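Local coordinates for p1 (Rice yellow mottle virus, PDB 6TY2), which suppresses RNA silencing for the virus, probably by binding RNA, and is represented here by its C-terminal zinc-binding part, at residues R6-R11 with G46-V51; V32-S35 with C39-P42. All coordinates share one frame; numbering follows the deposited sequence.

Both contacts converge on one zinc ion, and their centres lie only 5 Å apart. Contact 1 brings two of its ligands, H8 from the helix and C48 from near the chain end; contact 2 supplies a third, C39, and H44 completes the set. In sequence, 32-35 and 39-42 both fall between the two halves of contact 1. Backbones join them as well: V51 N sits 2.8 Å from C39 O and R49 O lies 2.9 Å from C39 N, both probably hydrogen bonds, which lay 46-51 beside the third ligand. The metal and this backbone pairing thus tie the loops into one small finger against helix 3-24.

Contact 1 of 2, residues R6-R11 with G46-V51; sequences REHQER and GRCRFV. With ZN (zinc ion), chain C.
The zinc finger of this C-terminal part closes here, where H8 on the helix and C48 near the chain end bind the same zinc ion. H8 NE2 is 2.0 Å from the zinc and C48 SG is 2.3 Å from it, and the angle from H8 NE2 through the zinc to C48 SG is close to tetrahedral. C39 and H44 complete a site of two cysteines and two histidines, in the order His-Cys-His-Cys. Sharing the ion brings the thiolate against the edge of the imidazole, near the ring plane: C48 SG stands 3.5 Å from H8 CE1. The backbones stay well apart, with the CA atoms of H8 and C48 separated by 10.4 Å, so the metal does the bridging. H8 CG, anti to the carbonyl carbon (chi1 -70°), turns the ring from the helix toward the loop, where NE2 meets the zinc. The carboxylate of E7, a second-shell group, is hydrogen-bonded through OE2 to H44 NE2, the nitrogen not on the zinc; this probably steadies the H44 ring and makes it a stronger donor. Helix 3-24 thus covers the metal from one flank, its I4 touching C48 and R47, while the loop beyond C48 pairs through R49 and V51 with the backbone of C39.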
loop_
_atom_site.group_PDB
_atom_site.type_symbol
_atom_site.label_atom_id
_atom_site.label_comp_id
_atom_site.label_asym_id
_atom_site.label_seq_id
_atom_site.Cartn_x
_atom_site.Cartn_y
_atom_site.Cartn_z
ATOM N N ARG A 6 14.196 -9.585 -8.523
ATOM C CA ARG A 6 14.922 -9.326 -7.304
ATOM C C ARG A 6 13.993 -8.664 -6.290
ATOM O O ARG A 6 13.947 -9.073 -5.135
ATOM C CB ARG A 6 16.143 -8.455 -7.587
ATOM C CG ARG A 6 17.221 -8.521 -6.527
ATOM C CD ARG A 6 18.244 -7.412 -6.731
ATOM N NE ARG A 6 18.694 -7.336 -8.123
ATOM C CZ ARG A 6 19.913 -7.670 -8.541
ATOM N NH1 ARG A 6 20.823 -8.108 -7.677
ATOM N NH2 ARG A 6 20.223 -7.564 -9.831
ATOM N N GLU A 7 13.228 -7.667 -6.723
ATOM C CA GLU A 7 12.343 -6.950 -5.804
ATOM C C GLU A 7 11.172 -7.818 -5.331
ATOM O O GLU A 7 10.677 -7.637 -4.222
ATOM C CB GLU A 7 11.823 -5.663 -6.453
ATOM C CG GLU A 7 12.880 -4.559 -6.488
ATOM C CD GLU A 7 12.425 -3.316 -7.242
ATOM O OE1 GLU A 7 12.837 -2.197 -6.871
ATOM O OE2 GLU A 7 11.665 -3.457 -8.216
ATOM N N HIS A 8 10.724 -8.754 -6.162
ATOM C CA HIS A 8 9.716 -9.720 -5.715
ATOM C C HIS A 8 10.287 -10.604 -4.607
ATOM O O HIS A 8 9.598 -10.898 -3.632
ATOM C CB HIS A 8 9.231 -10.587 -6.871
ATOM C CG HIS A 8 8.398 -9.855 -7.874
ATOM N ND1 HIS A 8 8.110 -10.380 -9.113
ATOM C CD2 HIS A 8 7.780 -8.650 -7.818
ATOM C CE1 HIS A 8 7.361 -9.523 -9.784
ATOM N NE2 HIS A 8 7.140 -8.470 -9.019
ATOM N N GLN A 9 11.545 -11.022 -4.766
ATOM C CA GLN A 9 12.235 -11.833 -3.759
ATOM C C GLN A 9 12.364 -11.112 -2.432
ATOM O O GLN A 9 12.049 -11.676 -1.380
ATOM C CB GLN A 9 13.635 -12.246 -4.236
ATOM C CG GLN A 9 13.650 -13.462 -5.161
ATOM C CD GLN A 9 15.068 -13.973 -5.481
ATOM O OE1 GLN A 9 16.019 -13.196 -5.588
ATOM N NE2 GLN A 9 15.203 -15.289 -5.628
ATOM N N GLU A 10 12.843 -9.875 -2.471
ATOM C CA GLU A 10 13.033 -9.117 -1.245
ATOM C C GLU A 10 11.684 -8.837 -0.583
ATOM O O GLU A 10 11.554 -8.938 0.633
ATOM C CB GLU A 10 13.770 -7.792 -1.493
ATOM C CG GLU A 10 14.798 -7.763 -2.627
ATOM C CD GLU A 10 16.018 -8.667 -2.429
ATOM O OE1 GLU A 10 16.712 -8.536 -1.389
ATOM O OE2 GLU A 10 16.298 -9.492 -3.337
ATOM N N ARG A 11 10.684 -8.483 -1.374
ATOM C CA ARG A 11 9.362 -8.261 -0.808
ATOM C C ARG A 11 8.755 -9.562 -0.264
ATOM O O ARG A 11 8.145 -9.564 0.800
ATOM C CB ARG A 11 8.423 -7.635 -1.835
ATOM C CG ARG A 11 7.081 -7.270 -1.239
ATOM C CD ARG A 11 6.649 -5.902 -1.707
ATOM N NE ARG A 11 5.234 -5.664 -1.431
ATOM C CZ ARG A 11 4.779 -5.135 -0.301
ATOM N NH1 ARG A 11 5.631 -4.804 0.667
ATOM N NH2 ARG A 11 3.472 -4.942 -0.135
ATOM N N GLY A 46 2.476 -2.618 -15.382
ATOM C CA GLY A 46 2.684 -2.832 -16.802
ATOM C C GLY A 46 3.509 -4.070 -17.061
ATOM O O GLY A 46 3.066 -5.021 -17.716
ATOM N N ARG A 47 4.732 -4.059 -16.556
ATOM C CA ARG A 47 5.564 -5.220 -16.667
ATOM C C ARG A 47 4.995 -6.302 -15.755
ATOM O O ARG A 47 4.985 -7.464 -16.114
ATOM C CB ARG A 47 7.009 -4.874 -16.324
ATOM C CG ARG A 47 7.619 -3.883 -17.297
ATOM C CD ARG A 47 8.999 -3.445 -16.839
ATOM N NE ARG A 47 8.898 -2.618 -15.646
ATOM C CZ ARG A 47 9.939 -2.123 -14.996
ATOM N NH1 ARG A 47 11.163 -2.378 -15.425
ATOM N NH2 ARG A 47 9.752 -1.375 -13.919
ATOM N N CYS A 48 4.494 -5.909 -14.589
ATOM C CA CYS A 48 3.739 -6.824 -13.727
ATOM C C CYS A 48 2.240 -6.509 -13.748
ATOM O O CYS A 48 1.839 -5.395 -14.063
ATOM C CB CYS A 48 4.258 -6.761 -12.286
ATOM S SG CYS A 48 5.924 -7.398 -12.133
ATOM N N ARG A 49 1.411 -7.495 -13.419
ATOM C CA ARG A 49 -0.010 -7.225 -13.247
ATOM C C ARG A 49 -0.209 -6.535 -11.919
ATOM O O ARG A 49 -0.001 -7.134 -10.871
ATOM C CB ARG A 49 -0.833 -8.500 -13.296
ATOM C CG ARG A 49 -2.330 -8.247 -13.255
ATOM C CD ARG A 49 -3.095 -9.526 -13.503
ATOM N NE ARG A 49 -4.531 -9.290 -13.552
ATOM C CZ ARG A 49 -5.424 -10.217 -13.881
ATOM N NH1 ARG A 49 -5.027 -11.444 -14.194
ATOM N NH2 ARG A 49 -6.713 -9.912 -13.897
ATOM N N PHE A 50 -0.616 -5.277 -11.959
ATOM C CA PHE A 50 -0.709 -4.491 -10.744
ATOM C C PHE A 50 -2.021 -4.780 -10.039
ATOM O O PHE A 50 -3.108 -4.524 -10.555
ATOM C CB PHE A 50 -0.562 -3.003 -11.058
ATOM C CG PHE A 50 -0.542 -2.117 -9.849
ATOM C CD1 PHE A 50 0.265 -2.411 -8.769
ATOM C CD2 PHE A 50 -1.317 -0.973 -9.807
ATOM C CE1 PHE A 50 0.287 -1.595 -7.660
ATOM C CE2 PHE A 50 -1.301 -0.146 -8.706
ATOM C CZ PHE A 50 -0.498 -0.457 -7.629
ATOM N N VAL A 51 -1.888 -5.341 -8.846
ATOM C CA VAL A 51 -2.995 -5.712 -7.999
ATOM C C VAL A 51 -2.796 -4.938 -6.717
ATOM O O VAL A 51 -2.096 -5.393 -5.811
ATOM C CB VAL A 51 -3.021 -7.222 -7.748
ATOM C CG1 VAL A 51 -4.167 -7.599 -6.804
ATOM C CG2 VAL A 51 -3.135 -7.942 -9.083
HETATM ZN ZN ZN C . 6.213 -6.877 -9.916
#

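Contact 2 of 2, residues V32-S35 with C39-P42; sequences VYLS and CDIP. With ZN (zinc ion), chain C.
C39 SG is gripped twice: it binds the zinc at 2.3 Å and accepts a hydrogen bond from the backbone N of I41, 3.5 Å away and nearly straight at 166°. Such N-H to sulfur bonds from two residues further on are familiar in cysteine metal sites, where they probably ease the negative charge on the thiolate. With SG anti to the backbone N (chi1 168°), the C39 side chain extends toward the metal and brings its sulfur onto the zinc. On the way, C39 CB passes 3.4 Å from S35 O, the backbone carbonyl of the other segment.

L34 lies against 39-41. Its CD2 methyl does most of the touching, meeting the tip of I41 at CD1, 3.8 Å off, and D40 OD1 at 3.5 Å; the leucine runs roughly at right angles to both side chains. CD2 also comes within 4.3 Å of C39 SG, which places an apolar group beside the thiolate, where it probably helps to keep water from the sulfur. The guanidinium of R11, on the helix, faces both oxygens of D40, with OD2 and NH2 forming the salt bridge, and the branched end of L34 (CG, CD1 and CD2) lies against OD1 as well. OD2 also takes a weak hydrogen bond from N55.

L34 packs on H8 and R11 of helix 3-24, and its backbone N is hydrogen-bonded to N12 OD1, while Y33 OH bonds to S16 OG further along the same helix. On the C-terminal tail, N55 OD1 accepts a hydrogen bond from V32 N, and the V32 side chain touches L54, so loop 32-35 is held by both helix and tail.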
loop_
_atom_site.group_PDB
_atom_site.type_symbol
_atom_site.label_atom_id
_atom_site.label_comp_id
_atom_site.label_asym_id
_atom_site.label_seq_id
_atom_site.Cartn_x
_atom_site.Cartn_y
_atom_site.Cartn_z
ATOM N N VAL A 32 0.115 -12.274 1.085
ATOM C CA VAL A 32 0.159 -13.166 -0.064
ATOM C C VAL A 32 1.383 -12.819 -0.872
ATOM O O VAL A 32 1.785 -11.659 -0.930
ATOM C CB VAL A 32 -1.132 -13.053 -0.908
ATOM C CG1 VAL A 32 -1.344 -11.655 -1.316
ATOM C CG2 VAL A 32 -1.095 -13.947 -2.130
ATOM N N TYR A 33 1.994 -13.830 -1.474
ATOM C CA TYR A 33 3.263 -13.648 -2.152
ATOM C C TYR A 33 3.115 -13.016 -3.550
ATOM O O TYR A 33 2.118 -13.200 -4.232
ATOM C CB TYR A 33 3.978 -14.986 -2.251
ATOM C CG TYR A 33 4.514 -15.541 -0.939
ATOM C CD1 TYR A 33 5.458 -14.842 -0.198
ATOM C CD2 TYR A 33 4.114 -16.785 -0.477
ATOM C CE1 TYR A 33 5.974 -15.361 0.983
ATOM C CE2 TYR A 33 4.625 -17.323 0.702
ATOM C CZ TYR A 33 5.557 -16.607 1.426
ATOM O OH TYR A 33 6.063 -17.130 2.598
ATOM N N LEU A 34 4.124 -12.265 -3.967
ATOM C CA LEU A 34 4.096 -11.599 -5.267
ATOM C C LEU A 34 4.671 -12.451 -6.407
ATOM O O LEU A 34 5.609 -13.233 -6.213
ATOM C CB LEU A 34 4.873 -10.285 -5.202
ATOM C CG LEU A 34 4.329 -9.039 -4.514
ATOM C CD1 LEU A 34 4.013 -9.281 -3.052
ATOM C CD2 LEU A 34 5.368 -7.948 -4.643
ATOM N N SER A 35 4.115 -12.271 -7.600
ATOM C CA SER A 35 4.743 -12.754 -8.828
ATOM C C SER A 35 4.459 -11.729 -9.901
ATOM O O SER A 35 3.727 -10.777 -9.658
ATOM C CB SER A 35 4.203 -14.121 -9.246
ATOM O OG SER A 35 2.835 -14.020 -9.593
ATOM N N CYS A 39 1.049 -8.508 -8.584
ATOM C CA CYS A 39 2.097 -7.732 -7.930
ATOM C C CYS A 39 1.568 -6.395 -7.398
ATOM O O CYS A 39 0.757 -5.751 -8.056
ATOM C CB CYS A 39 3.225 -7.516 -8.936
ATOM S SG CYS A 39 4.465 -6.349 -8.513
ATOM N N ASP A 40 2.003 -5.966 -6.219
ATOM C CA ASP A 40 1.440 -4.733 -5.671
ATOM C C ASP A 40 2.475 -3.615 -5.583
ATOM O O ASP A 40 2.312 -2.674 -4.820
ATOM C CB ASP A 40 0.792 -4.981 -4.299
ATOM C CG ASP A 40 1.764 -5.524 -3.258
ATOM O OD1 ASP A 40 2.946 -5.711 -3.583
ATOM O OD2 ASP A 40 1.344 -5.762 -2.097
ATOM N N ILE A 41 3.527 -3.714 -6.381
ATOM C CA ILE A 41 4.535 -2.655 -6.464
ATOM C C ILE A 41 4.207 -1.733 -7.635
ATOM O O ILE A 41 4.360 -2.117 -8.783
ATOM C CB ILE A 41 5.940 -3.235 -6.637
ATOM C CG1 ILE A 41 6.202 -4.315 -5.585
ATOM C CG2 ILE A 41 6.990 -2.134 -6.577
ATOM C CD1 ILE A 41 7.544 -5.007 -5.758
ATOM N N PRO A 42 3.722 -0.517 -7.350
ATOM C CA PRO A 42 3.231 0.369 -8.412
ATOM C C PRO A 42 4.253 0.616 -9.504
ATOM O O PRO A 42 3.885 0.704 -10.672
ATOM C CB PRO A 42 2.914 1.668 -7.667
ATOM C CG PRO A 42 2.647 1.228 -6.269
ATOM C CD PRO A 42 3.612 0.105 -6.024
HETATM ZN ZN ZN C . 6.213 -6.877 -9.916
#